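Local coordinates for protein guanylate kinase (Stenotrophomonas maltophilia, PDB 6WCT) that catalyses phosphate transfer from ATP to GMP, giving ADP and GDP, and probably serves to recycle GMP and, indirectly, cGMP, at residues D46-L51 with A201-R206; Y181-E186 with V192-A197. All blocks are in the same frame, centred on the assembly; numbering follows the deposited sequence.

Contact 1 (D46-L51 with A201-R206); sequences DPQIAL and ASRLRR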
# COMPACT_ATOMS: atom_id res chain seq x y z
N ASP A 46 1.06 14.09 7.55
CA ASP A 46 1.55 13.98 6.18
C ASP A 46 1.02 15.20 5.43
O ASP A 46 0.04 15.10 4.68
CB ASP A 46 1.10 12.68 5.51
CG ASP A 46 1.88 12.37 4.26
OD1 ASP A 46 2.71 13.23 3.84
OD2 ASP A 46 1.65 11.28 3.69
N PRO A 47 1.66 16.36 5.60
CA PRO A 47 1.10 17.60 5.06
C PRO A 47 1.25 17.79 3.55
O PRO A 47 0.72 18.78 3.02
CB PRO A 47 1.87 18.68 5.83
CG PRO A 47 3.23 18.04 6.07
CD PRO A 47 2.94 16.56 6.28
N GLN A 48 1.97 16.91 2.85
CA GLN A 48 2.04 17.12 1.40
C GLN A 48 0.75 16.73 0.68
O GLN A 48 0.71 16.79 -0.55
CB GLN A 48 3.23 16.36 0.82
CG GLN A 48 2.96 14.93 0.52
CD GLN A 48 4.20 14.24 0.02
OE1 GLN A 48 4.73 13.35 0.69
NE2 GLN A 48 4.69 14.64 -1.16
N ILE A 49 -0.30 16.34 1.40
CA ILE A 49 -1.58 15.98 0.80
C ILE A 49 -2.58 17.02 1.24
O ILE A 49 -2.76 17.25 2.44
CB ILE A 49 -2.05 14.58 1.21
CG1 ILE A 49 -0.99 13.53 0.88
CG2 ILE A 49 -3.39 14.25 0.57
CD1 ILE A 49 -1.37 12.16 1.41
N ALA A 50 -3.25 17.64 0.28
CA ALA A 50 -4.25 18.66 0.56
C ALA A 50 -5.64 18.05 0.58
O ALA A 50 -5.92 17.06 -0.11
CB ALA A 50 -4.19 19.80 -0.47
N LEU A 51 -6.48 18.59 1.45
CA LEU A 51 -7.86 18.17 1.56
C LEU A 51 -8.77 19.07 0.72
O LEU A 51 -8.51 20.27 0.57
CB LEU A 51 -8.28 18.22 3.03
CG LEU A 51 -9.70 17.86 3.44
CD1 LEU A 51 -10.09 16.46 2.93
CD2 LEU A 51 -9.81 17.96 4.94
N ALA A 201 3.20 4.18 1.24
CA ALA A 201 3.48 3.13 0.26
C ALA A 201 3.17 3.59 -1.15
O ALA A 201 3.87 3.19 -2.10
CB ALA A 201 2.67 1.88 0.58
N SER A 202 2.14 4.40 -1.33
CA SER A 202 1.78 4.80 -2.68
C SER A 202 2.90 5.62 -3.33
O SER A 202 3.10 5.53 -4.54
CB SER A 202 0.46 5.57 -2.68
OG SER A 202 0.65 6.92 -2.28
N ARG A 203 3.66 6.40 -2.55
CA ARG A 203 4.77 7.15 -3.12
C ARG A 203 5.97 6.28 -3.47
O ARG A 203 6.88 6.75 -4.16
CB ARG A 203 5.25 8.24 -2.17
CG ARG A 203 4.17 9.16 -1.75
CD ARG A 203 4.69 10.33 -0.99
NE ARG A 203 3.55 11.03 -0.46
CZ ARG A 203 3.12 10.89 0.79
NH1 ARG A 203 3.77 10.10 1.63
NH2 ARG A 203 2.05 11.57 1.18
N LEU A 204 6.02 5.05 -2.96
CA LEU A 204 7.11 4.13 -3.24
C LEU A 204 6.83 3.22 -4.43
O LEU A 204 7.70 2.43 -4.81
CB LEU A 204 7.39 3.27 -2.00
CG LEU A 204 7.68 4.05 -0.72
CD1 LEU A 204 7.71 3.11 0.49
CD2 LEU A 204 8.98 4.81 -0.83
N ARG A 205 5.64 3.30 -5.03
CA ARG A 205 5.30 2.44 -6.16
C ARG A 205 6.27 2.69 -7.33
O ARG A 205 6.78 3.80 -7.52
CB ARG A 205 3.85 2.68 -6.59
CG ARG A 205 2.83 2.10 -5.60
CD ARG A 205 1.39 2.39 -6.01
NE ARG A 205 1.14 3.82 -6.11
CZ ARG A 205 0.01 4.35 -6.57
NH1 ARG A 205 -0.98 3.55 -6.97
NH2 ARG A 205 -0.14 5.67 -6.64
N ARG A 206 6.52 1.63 -8.10
CA ARG A 206 7.56 1.66 -9.13
C ARG A 206 7.41 2.86 -10.06
O ARG A 206 8.38 3.58 -10.33
CB ARG A 206 7.54 0.36 -9.94
CG ARG A 206 8.45 0.38 -11.14
CD ARG A 206 8.16 -0.78 -12.07
NE ARG A 206 6.80 -0.76 -12.58
CZ ARG A 206 5.84 -1.60 -12.21
NH1 ARG A 206 6.08 -2.54 -11.31
NH2 ARG A 206 4.62 -1.50 -12.73

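Contact 2 (Y181-E186 with V192-A197); sequences YVIVNE and VDELCA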
# COMPACT_ATOMS: atom_id res chain seq x y z
N TYR A 181 -8.08 -0.53 -0.71
CA TYR A 181 -7.71 -0.83 0.67
C TYR A 181 -8.95 -0.71 1.54
O TYR A 181 -9.89 0.02 1.21
CB TYR A 181 -6.64 0.12 1.22
CG TYR A 181 -5.37 0.05 0.44
CD1 TYR A 181 -4.38 -0.87 0.75
CD2 TYR A 181 -5.16 0.90 -0.64
CE1 TYR A 181 -3.21 -0.94 0.01
CE2 TYR A 181 -4.01 0.84 -1.37
CZ TYR A 181 -3.04 -0.07 -1.05
OH TYR A 181 -1.90 -0.10 -1.83
N VAL A 182 -8.93 -1.44 2.65
CA VAL A 182 -10.01 -1.39 3.62
C VAL A 182 -9.36 -1.23 4.99
O VAL A 182 -8.43 -1.97 5.31
CB VAL A 182 -10.89 -2.65 3.55
CG1 VAL A 182 -11.92 -2.65 4.66
CG2 VAL A 182 -11.59 -2.72 2.16
N ILE A 183 -9.78 -0.21 5.73
CA ILE A 183 -9.34 0.01 7.11
C ILE A 183 -10.55 -0.19 8.02
O ILE A 183 -11.61 0.38 7.76
CB ILE A 183 -8.76 1.42 7.29
CG1 ILE A 183 -7.48 1.60 6.46
CG2 ILE A 183 -8.52 1.73 8.78
CD1 ILE A 183 -6.91 3.05 6.51
N VAL A 184 -10.40 -1.02 9.05
CA VAL A 184 -11.42 -1.14 10.09
C VAL A 184 -11.00 -0.26 11.26
O VAL A 184 -9.94 -0.46 11.86
CB VAL A 184 -11.62 -2.60 10.53
CG1 VAL A 184 -12.71 -2.67 11.57
CG2 VAL A 184 -11.96 -3.48 9.35
N ASN A 185 -11.85 0.72 11.59
CA ASN A 185 -11.53 1.74 12.59
C ASN A 185 -11.89 1.19 13.98
O ASN A 185 -12.89 1.57 14.59
CB ASN A 185 -12.27 3.04 12.28
CG ASN A 185 -12.03 4.10 13.33
OD1 ASN A 185 -11.04 4.06 14.06
ND2 ASN A 185 -12.93 5.07 13.42
N GLU A 186 -11.04 0.29 14.47
CA GLU A 186 -11.22 -0.22 15.84
C GLU A 186 -10.49 0.66 16.85
O GLU A 186 -11.10 1.13 17.82
CB GLU A 186 -10.71 -1.66 15.93
CG GLU A 186 -11.50 -2.68 15.11
CD GLU A 186 -10.93 -4.09 15.22
OE1 GLU A 186 -10.99 -4.68 16.33
OE2 GLU A 186 -10.41 -4.61 14.20
N VAL A 192 -5.11 5.64 12.05
CA VAL A 192 -4.29 6.73 11.53
C VAL A 192 -2.96 6.19 11.03
O VAL A 192 -2.53 6.50 9.90
CB VAL A 192 -4.11 7.81 12.62
CG1 VAL A 192 -3.17 8.92 12.16
CG2 VAL A 192 -5.46 8.41 12.99
N ASP A 193 -2.30 5.35 11.83
CA ASP A 193 -1.06 4.72 11.37
C ASP A 193 -1.27 3.98 10.05
O ASP A 193 -0.40 4.02 9.17
CB ASP A 193 -0.55 3.72 12.41
CG ASP A 193 -0.06 4.38 13.66
OD1 ASP A 193 0.19 5.60 13.65
OD2 ASP A 193 0.08 3.65 14.66
N GLU A 194 -2.40 3.28 9.93
CA GLU A 194 -2.64 2.47 8.74
C GLU A 194 -2.90 3.33 7.52
O GLU A 194 -2.42 3.04 6.42
CB GLU A 194 -3.81 1.51 9.02
CG GLU A 194 -3.48 0.48 10.13
CD GLU A 194 -4.55 -0.58 10.36
OE1 GLU A 194 -5.73 -0.35 10.01
OE2 GLU A 194 -4.21 -1.67 10.88
N LEU A 195 -3.67 4.41 7.67
CA LEU A 195 -3.86 5.29 6.53
C LEU A 195 -2.54 5.97 6.16
O LEU A 195 -2.26 6.18 4.98
CB LEU A 195 -4.96 6.32 6.84
CG LEU A 195 -5.43 7.18 5.66
CD1 LEU A 195 -5.97 6.32 4.54
CD2 LEU A 195 -6.40 8.27 6.06
N CYS A 196 -1.72 6.31 7.16
CA CYS A 196 -0.41 6.86 6.83
C CYS A 196 0.45 5.85 6.07
O CYS A 196 1.15 6.22 5.12
CB CYS A 196 0.32 7.34 8.10
SG CYS A 196 -0.41 8.81 8.88
N ALA A 197 0.43 4.58 6.48
CA ALA A 197 1.21 3.57 5.75
C ALA A 197 0.75 3.46 4.30
O ALA A 197 1.58 3.33 3.39
CB ALA A 197 1.12 2.21 6.43
O HOH W 1 -7.74 -2.19 9.70
O HOH W 2 -7.55 0.38 11.95

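Contact 1 (D46-L51 with A201-R206)
Gln48 and Arg203 are the closest backbone positions of the two segments, yet their CA atoms are 11.3 Å apart, so long side chains have to bridge the gap. Arginine suits this reach. From the last turn of helix 188-203, CG stands anti to the carbonyl carbon (chi1 -55°) and the chain runs extended as far as NE, delivering the guanidinium to the turn on the other side. There Asp46, whose short carboxylate can balance the incoming charge, sets OD2 at the guanidinium edge, nearly in its plane, and receives a nearly straight hydrogen bond from Arg203 NH2 (2.6 Å, 162° at the hydrogen), the main bond of the salt bridge. A weak second bond from Arg203 NH1 reaches the same Asp46 OD2 at 3.2 Å. The carboxylate is turned steeply against the guanidinium, and NH2 approaches OD2 from the syn side, somewhat out of the carboxylate plane.

These groups join two parts of the P-loop kinase core. Asp46 follows helix 35-45 and opens a type I turn, Asp46 to Ile49, leading into strand 49-51, an outermost strand of the parallel sheet, while helix 188-203 packs on that sheet. Gln48, an exposed residue, sets OE1 over one guanidinium face, its amide plane only 12° from that of the guanidinium. OE1 is 2.8 Å from Arg203 NE, but an N-H lying in the guanidinium plane points poorly at an atom above it, so this is close polar stacking rather than a hydrogen bond. Apolar Ile49, suited to its buried place against Leu43, Leu116 and Phe199, brings CD1 to 3.5 Å from Arg203 NH2, and its CG1 lies at the guanidinium edge.

Contact 2 (Y181-E186 with V192-A197)
Ile183 and Leu195 meet in the strand-turn-helix unit that completes the parallel sheet of this P-loop kinase: strand 181-184 is an outermost strand, and helix 188-203 turns back to pack over it. Just past the strand lies Asn185, which, with Glu186, binds ADP in this protein, though no ADP is bound to this chain here; its ND2 bonds to Ala33 O of the P-loop region. The backbones come nearest at Ile183 and Glu194, CA to CA 7.3 Å, close enough for ordinary side chains to fill the space between strand and helix. A beta-branched isoleucine fits well, since it extends naturally in a strand and divides its two branches between different neighbours.

With chi1 at -64°, CG1 lies beside the backbone N and points away from the carbonyl carbon, carrying CD1 onto the helix, where it lies 3.7 Å from Leu195 N and 3.8 Å from Leu195 CB. Val137 and Ile139 of the adjoining strand and Ala191 and Ile198 of the helix surround the same side chain, while Leu195 also packs on Thr42 of helix 35-45. The other branch, CG2, touches Glu194 OE1 at 3.7 Å.

Glu194, extended beyond CG, has a polar task as well. Ile183 N and O pair with strand 135-140, so Val184 N and Val184 O point to the other side of this strand, outermost within its chain, whose far side is bonded at Val182 by the second subunit and at Val184 by water. Leu204 of the second subunit packs on Glu194. One water donates to Glu194 OE1 and accepts from the backbone of Val184, linking helix to strand without any direct hydrogen bond. It sits 2.7 Å from Glu194 OE1 and 3.0 Å from Val184 N.

In the fold
Helix 188-203 serves both contacts, whose centres are 14 Å apart. Contact 1 ties its C-terminal end to the turn that leads into strand 49-51, and contact 2 packs its middle on strand 181-184, so the helix is held near both outermost strands of the parallel sheet. The side chain of Leu195 is about 13 Å from the bound GMP and about 7 Å from that of Lys35, which binds ADP and GMP; in contact 1, Ile49 is about 9 Å, side chain to side chain, from the GMP-binding Glu118. Segments of the two contacts also meet between subunits: Leu204 and Arg205, beside contact 1, pack on Glu194 and Tyr181 of the second subunit.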